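Local coordinates for protein DnaJ homolog subfamily C member 3 (Mus musculus, PDB 3IEG) that helps control protein synthesis during endoplasmic reticulum stress, binding misfolded proteins and acting as a co-chaperone that stimulates the ATPase of HSC70, at residues Gly17-Ala22 / Phe47-Lys52; Gln126-Phe131 / Arg157-Glu162; Ser209-Cys214 / Lys229-Leu234. All blocks are in the same frame, centred on the assembly; numbering follows the deposited sequence.

Contact 1. Residues Gly17-Ala22 / Phe47-Lys52; sequences GQLADA and FLAMGK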
# COMPACT_ATOMS: atom_id res chain seq x y z
N GLY A 17 5.66 -24.75 27.02
CA GLY A 17 5.95 -23.89 25.87
C GLY A 17 6.06 -24.59 24.52
O GLY A 17 6.32 -23.94 23.51
N GLN A 18 5.87 -25.91 24.50
CA GLN A 18 5.88 -26.65 23.24
C GLN A 18 4.51 -26.55 22.56
O GLN A 18 3.65 -27.42 22.68
CB GLN A 18 6.35 -28.09 23.45
CG GLN A 18 7.87 -28.21 23.76
CD GLN A 18 8.30 -29.65 24.09
OE1 GLN A 18 8.51 -30.48 23.19
NE2 GLN A 18 8.43 -29.95 25.39
N LEU A 19 4.32 -25.45 21.85
CA LEU A 19 3.01 -25.07 21.34
C LEU A 19 2.52 -25.98 20.23
O LEU A 19 1.37 -26.42 20.25
CB LEU A 19 3.01 -23.61 20.87
CG LEU A 19 3.54 -22.56 21.85
CD1 LEU A 19 3.41 -21.16 21.23
CD2 LEU A 19 2.82 -22.61 23.21
N ALA A 20 3.39 -26.25 19.26
CA ALA A 20 3.03 -27.07 18.11
C ALA A 20 2.70 -28.48 18.58
O ALA A 20 1.69 -29.05 18.17
CB ALA A 20 4.14 -27.08 17.10
N ASP A 21 3.51 -29.02 19.47
CA ASP A 21 3.23 -30.33 20.02
C ASP A 21 1.93 -30.36 20.82
O ASP A 21 1.18 -31.32 20.72
CB ASP A 21 4.41 -30.82 20.86
CG ASP A 21 5.68 -30.97 20.05
OD1 ASP A 21 5.59 -31.08 18.80
OD2 ASP A 21 6.76 -30.97 20.66
N ALA A 22 1.68 -29.31 21.60
CA ALA A 22 0.39 -29.17 22.30
C ALA A 22 -0.75 -29.15 21.30
O ALA A 22 -1.72 -29.90 21.45
CB ALA A 22 0.37 -27.93 23.17
N PHE A 47 -3.70 -21.95 19.76
CA PHE A 47 -3.74 -20.92 18.70
C PHE A 47 -3.59 -19.50 19.29
O PHE A 47 -2.88 -18.65 18.72
CB PHE A 47 -5.02 -21.00 17.86
CG PHE A 47 -5.08 -22.18 16.91
CD1 PHE A 47 -6.22 -22.98 16.86
CD2 PHE A 47 -4.01 -22.50 16.06
CE1 PHE A 47 -6.30 -24.08 15.98
CE2 PHE A 47 -4.08 -23.60 15.19
CZ PHE A 47 -5.24 -24.39 15.15
N LEU A 48 -4.23 -19.23 20.42
CA LEU A 48 -4.13 -17.91 21.04
C LEU A 48 -2.69 -17.62 21.46
O LEU A 48 -2.18 -16.52 21.21
CB LEU A 48 -5.10 -17.77 22.21
CG LEU A 48 -6.35 -16.89 22.02
CD1 LEU A 48 -6.61 -16.44 20.56
CD2 LEU A 48 -7.61 -17.52 22.62
N ALA A 49 -2.04 -18.61 22.07
CA ALA A 49 -0.65 -18.48 22.51
C ALA A 49 0.33 -18.27 21.35
O ALA A 49 1.27 -17.49 21.46
CB ALA A 49 -0.24 -19.66 23.35
N MSE A 50 0.09 -18.95 20.23
CA MSE A 50 0.80 -18.69 18.99
C MSE A 50 0.44 -17.32 18.41
O MSE A 50 1.16 -16.75 17.59
CB MSE A 50 0.45 -19.76 17.96
CG MSE A 50 0.86 -21.17 18.32
SE MSE A 50 0.30 -22.50 16.96
CE MSE A 50 1.45 -23.99 17.49
N GLY A 51 -0.71 -16.80 18.83
CA GLY A 51 -1.22 -15.55 18.29
C GLY A 51 -1.89 -15.69 16.94
O GLY A 51 -1.87 -14.75 16.16
N LYS A 52 -2.49 -16.85 16.66
CA LYS A 52 -3.18 -17.07 15.38
C LYS A 52 -4.69 -17.00 15.57
O LYS A 52 -5.37 -18.03 15.66
CB LYS A 52 -2.78 -18.41 14.74
CG LYS A 52 -1.29 -18.62 14.51
CD LYS A 52 -1.04 -19.85 13.65
CE LYS A 52 0.31 -20.45 13.95
NZ LYS A 52 0.58 -21.67 13.12

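Contact 2. Residues Gln126-Phe131 / Arg157-Glu162; sequences QALDAF and RELRAE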
# COMPACT_ATOMS: atom_id res chain seq x y z
N GLN A 126 -18.84 9.25 14.68
CA GLN A 126 -18.14 10.47 14.34
C GLN A 126 -17.30 10.37 13.06
O GLN A 126 -17.22 11.32 12.28
CB GLN A 126 -17.26 10.89 15.51
CG GLN A 126 -18.05 11.21 16.77
CD GLN A 126 -17.16 11.71 17.89
OE1 GLN A 126 -16.22 11.03 18.31
NE2 GLN A 126 -17.44 12.92 18.37
N ALA A 127 -16.68 9.21 12.85
CA ALA A 127 -15.88 8.95 11.66
C ALA A 127 -16.77 8.85 10.43
O ALA A 127 -16.51 9.52 9.44
CB ALA A 127 -15.06 7.67 11.84
N LEU A 128 -17.81 8.01 10.49
CA LEU A 128 -18.74 7.85 9.38
C LEU A 128 -19.49 9.13 9.09
O LEU A 128 -19.73 9.47 7.93
CB LEU A 128 -19.76 6.75 9.66
CG LEU A 128 -19.24 5.34 9.86
CD1 LEU A 128 -20.41 4.37 9.95
CD2 LEU A 128 -18.30 4.95 8.75
N ASP A 129 -19.85 9.85 10.16
CA ASP A 129 -20.55 11.12 10.02
C ASP A 129 -19.69 12.16 9.31
O ASP A 129 -20.18 12.83 8.41
CB ASP A 129 -21.02 11.66 11.38
CG ASP A 129 -21.57 13.09 11.29
OD1 ASP A 129 -22.80 13.24 11.09
OD2 ASP A 129 -20.77 14.06 11.38
N ALA A 130 -18.42 12.28 9.70
CA ALA A 130 -17.52 13.26 9.11
C ALA A 130 -17.28 12.94 7.63
O ALA A 130 -17.23 13.85 6.80
CB ALA A 130 -16.21 13.33 9.88
N PHE A 131 -17.14 11.66 7.32
CA PHE A 131 -16.98 11.20 5.95
C PHE A 131 -18.21 11.52 5.08
O PHE A 131 -18.08 12.09 4.00
CB PHE A 131 -16.64 9.70 5.91
CG PHE A 131 -16.26 9.21 4.55
CD1 PHE A 131 -14.95 9.29 4.11
CD2 PHE A 131 -17.23 8.67 3.70
CE1 PHE A 131 -14.59 8.84 2.83
CE2 PHE A 131 -16.90 8.23 2.43
CZ PHE A 131 -15.58 8.30 1.99
N ARG A 157 -10.11 0.76 7.74
CA ARG A 157 -8.83 0.94 7.06
C ARG A 157 -9.03 1.46 5.64
O ARG A 157 -8.40 2.42 5.22
CB ARG A 157 -8.12 -0.40 6.97
CG ARG A 157 -6.66 -0.30 6.75
CD ARG A 157 -6.01 -0.23 8.09
NE ARG A 157 -4.61 0.14 7.96
CZ ARG A 157 -3.71 -0.14 8.88
NH1 ARG A 157 -4.09 -0.79 9.97
NH2 ARG A 157 -2.45 0.23 8.70
N GLU A 158 -9.91 0.80 4.89
CA GLU A 158 -10.19 1.21 3.53
C GLU A 158 -10.89 2.56 3.48
O GLU A 158 -10.64 3.33 2.57
CB GLU A 158 -11.02 0.15 2.80
CG GLU A 158 -10.26 -1.15 2.57
CD GLU A 158 -11.08 -2.19 1.82
OE1 GLU A 158 -12.28 -2.33 2.11
OE2 GLU A 158 -10.52 -2.87 0.93
N LEU A 159 -11.74 2.85 4.47
CA LEU A 159 -12.39 4.15 4.57
C LEU A 159 -11.40 5.28 4.81
O LEU A 159 -11.53 6.36 4.22
CB LEU A 159 -13.47 4.16 5.65
CG LEU A 159 -14.25 5.49 5.80
CD1 LEU A 159 -15.24 5.68 4.67
CD2 LEU A 159 -14.96 5.55 7.13
N ARG A 160 -10.40 5.05 5.65
CA ARG A 160 -9.32 6.01 5.85
C ARG A 160 -8.54 6.21 4.55
O ARG A 160 -8.10 7.33 4.26
CB ARG A 160 -8.38 5.55 6.97
CG ARG A 160 -7.47 6.66 7.49
CD ARG A 160 -6.08 6.14 7.73
NE ARG A 160 -5.75 5.98 9.14
CZ ARG A 160 -4.91 5.08 9.63
NH1 ARG A 160 -4.30 4.20 8.84
NH2 ARG A 160 -4.69 5.04 10.93
N ALA A 161 -8.37 5.15 3.78
CA ALA A 161 -7.70 5.25 2.50
C ALA A 161 -8.47 6.18 1.56
O ALA A 161 -7.88 7.05 0.92
CB ALA A 161 -7.51 3.87 1.88
N GLU A 162 -9.80 6.01 1.50
CA GLU A 162 -10.66 6.91 0.75
C GLU A 162 -10.39 8.34 1.16
O GLU A 162 -10.33 9.23 0.32
CB GLU A 162 -12.13 6.61 1.02
CG GLU A 162 -12.85 5.71 0.04
CD GLU A 162 -12.46 5.96 -1.41
OE1 GLU A 162 -12.83 7.00 -2.01
OE2 GLU A 162 -11.77 5.08 -1.95

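Contact 3. Residues Ser209-Cys214 / Lys229-Leu234; sequences SEVREC and KQVKKL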
# COMPACT_ATOMS: atom_id res chain seq x y z
N SER A 209 1.81 -4.63 -12.43
CA SER A 209 1.97 -5.85 -11.63
C SER A 209 0.93 -5.91 -10.52
O SER A 209 0.61 -6.97 -10.01
CB SER A 209 3.38 -5.96 -11.03
OG SER A 209 3.59 -4.95 -10.07
N GLU A 210 0.40 -4.75 -10.17
CA GLU A 210 -0.64 -4.68 -9.18
C GLU A 210 -1.97 -5.13 -9.78
O GLU A 210 -2.75 -5.80 -9.12
CB GLU A 210 -0.74 -3.27 -8.60
CG GLU A 210 -1.23 -3.26 -7.18
CD GLU A 210 -0.33 -4.02 -6.21
OE1 GLU A 210 -0.85 -4.51 -5.19
OE2 GLU A 210 0.88 -4.12 -6.45
N VAL A 211 -2.22 -4.76 -11.04
CA VAL A 211 -3.42 -5.22 -11.71
C VAL A 211 -3.32 -6.73 -12.01
O VAL A 211 -4.34 -7.41 -12.15
CB VAL A 211 -3.74 -4.36 -12.98
CG1 VAL A 211 -2.98 -4.83 -14.20
CG2 VAL A 211 -5.22 -4.35 -13.25
N ARG A 212 -2.09 -7.24 -12.09
CA ARG A 212 -1.87 -8.67 -12.33
C ARG A 212 -2.31 -9.47 -11.11
O ARG A 212 -2.92 -10.52 -11.24
CB ARG A 212 -0.41 -8.98 -12.68
CG ARG A 212 -0.05 -8.69 -14.13
CD ARG A 212 1.31 -9.29 -14.48
NE ARG A 212 1.96 -8.56 -15.57
CZ ARG A 212 1.69 -8.72 -16.86
NH1 ARG A 212 0.76 -9.59 -17.25
NH2 ARG A 212 2.34 -8.01 -17.76
N GLU A 213 -1.99 -8.94 -9.93
CA GLU A 213 -2.45 -9.54 -8.69
C GLU A 213 -3.97 -9.62 -8.66
O GLU A 213 -4.53 -10.63 -8.24
CB GLU A 213 -1.92 -8.77 -7.48
CG GLU A 213 -0.40 -8.77 -7.32
CD GLU A 213 0.21 -10.16 -7.42
OE1 GLU A 213 -0.39 -11.13 -6.91
OE2 GLU A 213 1.30 -10.27 -8.01
N CYS A 214 -4.64 -8.56 -9.12
CA CYS A 214 -6.09 -8.55 -9.21
C CYS A 214 -6.59 -9.70 -10.10
O CYS A 214 -7.42 -10.51 -9.68
CB CYS A 214 -6.62 -7.21 -9.72
SG CYS A 214 -8.41 -7.22 -10.06
N LYS A 229 -5.39 -3.90 -20.04
CA LYS A 229 -5.12 -3.68 -21.45
C LYS A 229 -4.51 -2.31 -21.68
O LYS A 229 -3.62 -2.17 -22.53
CB LYS A 229 -6.39 -3.87 -22.29
CG LYS A 229 -6.99 -5.27 -22.15
CD LYS A 229 -7.92 -5.62 -23.30
CE LYS A 229 -9.25 -4.90 -23.23
NZ LYS A 229 -10.23 -5.51 -24.19
N GLN A 230 -4.97 -1.32 -20.92
CA GLN A 230 -4.46 0.04 -21.00
C GLN A 230 -3.02 0.16 -20.47
O GLN A 230 -2.16 0.67 -21.18
CB GLN A 230 -5.39 1.02 -20.28
CG GLN A 230 -4.85 2.44 -20.16
CD GLN A 230 -4.86 3.22 -21.47
OE1 GLN A 230 -5.25 2.69 -22.51
NE2 GLN A 230 -4.44 4.48 -21.42
N VAL A 231 -2.76 -0.30 -19.25
CA VAL A 231 -1.41 -0.22 -18.70
C VAL A 231 -0.45 -1.09 -19.48
O VAL A 231 0.67 -0.67 -19.72
CB VAL A 231 -1.26 -0.60 -17.18
CG1 VAL A 231 -0.90 0.61 -16.34
CG2 VAL A 231 -2.46 -1.37 -16.64
N LYS A 232 -0.88 -2.29 -19.87
CA LYS A 232 -0.01 -3.21 -20.61
C LYS A 232 0.57 -2.50 -21.84
O LYS A 232 1.80 -2.47 -22.01
CB LYS A 232 -0.74 -4.48 -21.02
CG LYS A 232 0.16 -5.68 -21.23
CD LYS A 232 -0.60 -6.79 -21.93
CE LYS A 232 0.30 -7.75 -22.67
NZ LYS A 232 0.91 -8.72 -21.74
N LYS A 233 -0.32 -1.89 -22.64
CA LYS A 233 0.08 -1.10 -23.81
C LYS A 233 0.94 0.11 -23.46
O LYS A 233 2.02 0.29 -24.02
CB LYS A 233 -1.15 -0.61 -24.58
CG LYS A 233 -1.83 -1.66 -25.47
CD LYS A 233 -3.15 -1.12 -26.06
CE LYS A 233 -2.91 0.11 -26.95
NZ LYS A 233 -4.14 0.48 -27.71
N LEU A 234 0.47 0.93 -22.53
CA LEU A 234 1.19 2.11 -22.12
C LEU A 234 2.56 1.75 -21.59
O LEU A 234 3.53 2.48 -21.81
CB LEU A 234 0.39 2.86 -21.06
CG LEU A 234 0.67 4.33 -20.74
CD1 LEU A 234 1.58 4.45 -19.54
CD2 LEU A 234 1.20 5.15 -21.94

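Contact 1. Residues Gly17-Ala22 / Phe47-Lys52
The first two tetratricopeptide repeats meet here, L19 and A20 at the start of helix 19-32 in TPR 1 lying against A49 and M50 near the C-terminal end of helix 37-50 in TPR 2. M50 is modelled as selenomethionine, and its terminal methyl does most of the touching: CE stands 3.5 Å from A20 N and 3.7 Å from L19 CB, so it rests on the backbone between L19 and A20 as well as on a side chain. In M50, chi2 178° and chi3 163° keep the chain extended beyond CG and so carry CE across to helix 19-32. L19 slides past it in the opposite direction, placing CD1 3.9 Å from M50 CG, while its CD2 methyl is 4.3 Å from A49 CB. These are the two repeats whose hydrophobic groove binds misfolded proteins. Helix 37-50 closes in a Schellman motif with G51 as C-prime residue: K52 N bonds to F47 O at 2.8 Å, and G51 N makes a weak bond to L48 O. No hydrogen bond links the two segments, and the touching residues are exposed or partly exposed. Within the chain, L19 also meets L14 of helix 2-15, and M50 reaches L23.

Contact 2. Residues Gln126-Phe131 / Arg157-Glu162
L159 sets one methyl squarely on the ring of F131, and this is the tight part of the contact. L159 CD1 lies 3.5 Å from the centroid of the F131 ring and only 3° off its normal, a CH-pi contact over the middle of the face; the near-equal distances to the six ring carbons, from 3.7 Å at F131 CD1 to 3.8 Å at F131 CZ, say the same. The ring gets there because CG of F131 lies anti to the backbone N (chi1 -172°), carrying it out toward helix 154-166. E162 adds its CB, 3.8 Å from F131 CE1, approaching obliquely. The helical segments run roughly parallel, 31° apart with axes 11.6 Å from each other at closest approach, so large side chains have to bridge the separation. They belong to TPR 4 and TPR 5, and each lies in the first helical stretch of its repeat, consistent with the stacking of first helices in a TPR superhelix. The looser side is at L128: one methyl pair meets, L128 CD2 to L159 CD2 at 3.8 Å with the side chains crossing at about a right angle, and L128 buries about a third as much surface as F131. No hydrogen bonds join the two segments, and all four touching residues are partly exposed to solvent. E162 sends its carboxylate to a long, weak ion pair with K193, while R160, whose CB points away from segment 126-131, forms salt bridges with D144 and D176. The ring of F131 also meets that of Y136. An alanine in place of F131 is likely to leave L159 CD1 without the ring face it rests on and to open a gap bordered by E162 and Y136.

Contact 3. Residues Ser209-Cys214 / Lys229-Leu234
V211 and V231 turn their CB atoms toward each other across the gap between helices 204-217 and 222-246, and they meet through one methyl apiece. V211 CG1 comes within 4.3 Å of V231 CG2, whereas V211 CG2 stays 5.3 Å from that same methyl of V231. The CB-CG2 bond of V231 is aimed more nearly at its partner; the CB-CG1 bond of V211 runs largely across the line joining the two methyls. Both valines are buried, but the touch is light: the segments bury just 101 Å² between them. Other side chains close the space around it, V211 also resting on S195, H227 and Y228, and V231 on S207 and Y199. The first of the two segments lies in TPR 6, and the second leads into TPR 7, so the valines join the second helix of one repeat to the long helix that follows. A disulfide between C214 and C224 ties the same two helices covalently. One residue further along each helix, R212 and K232 bring like charges together. K232 NZ sits at the edge of the R212 guanidinium, near its plane, 4.3 Å from R212 NH2. The lysine is extended as far as CE, and its last torsion (chi4 80°) bends NZ to the side where the arginine lies. Y228 makes this proximity understandable, because its OH is hydrogen-bonded both to R212 NH1 and to K232 NZ; the shared oxygen probably offsets part of the repulsion, as may solvent around the exposed R212.

How the contacts relate
The three contacts follow one another in series along a single, largely helical chain, and no helix is shared between them. Contact 1 joins helices 19-32 and 37-50 in TPR 1 and 2, about 30 Å from the centre of the chain. Contact 2 joins helices 104-132 and 154-166, and contact 3 helices 204-217 and 222-246; these lie about 17 and 16 Å from that centre. The centres of contacts 1 and 2 lie about 36 Å apart, those of 2 and 3 about 28 Å and those of 1 and 3 about 41 Å, and no two touch. Each is a local joint of the elongated TPR solenoid, whose first two repeats carry the groove for misfolded proteins.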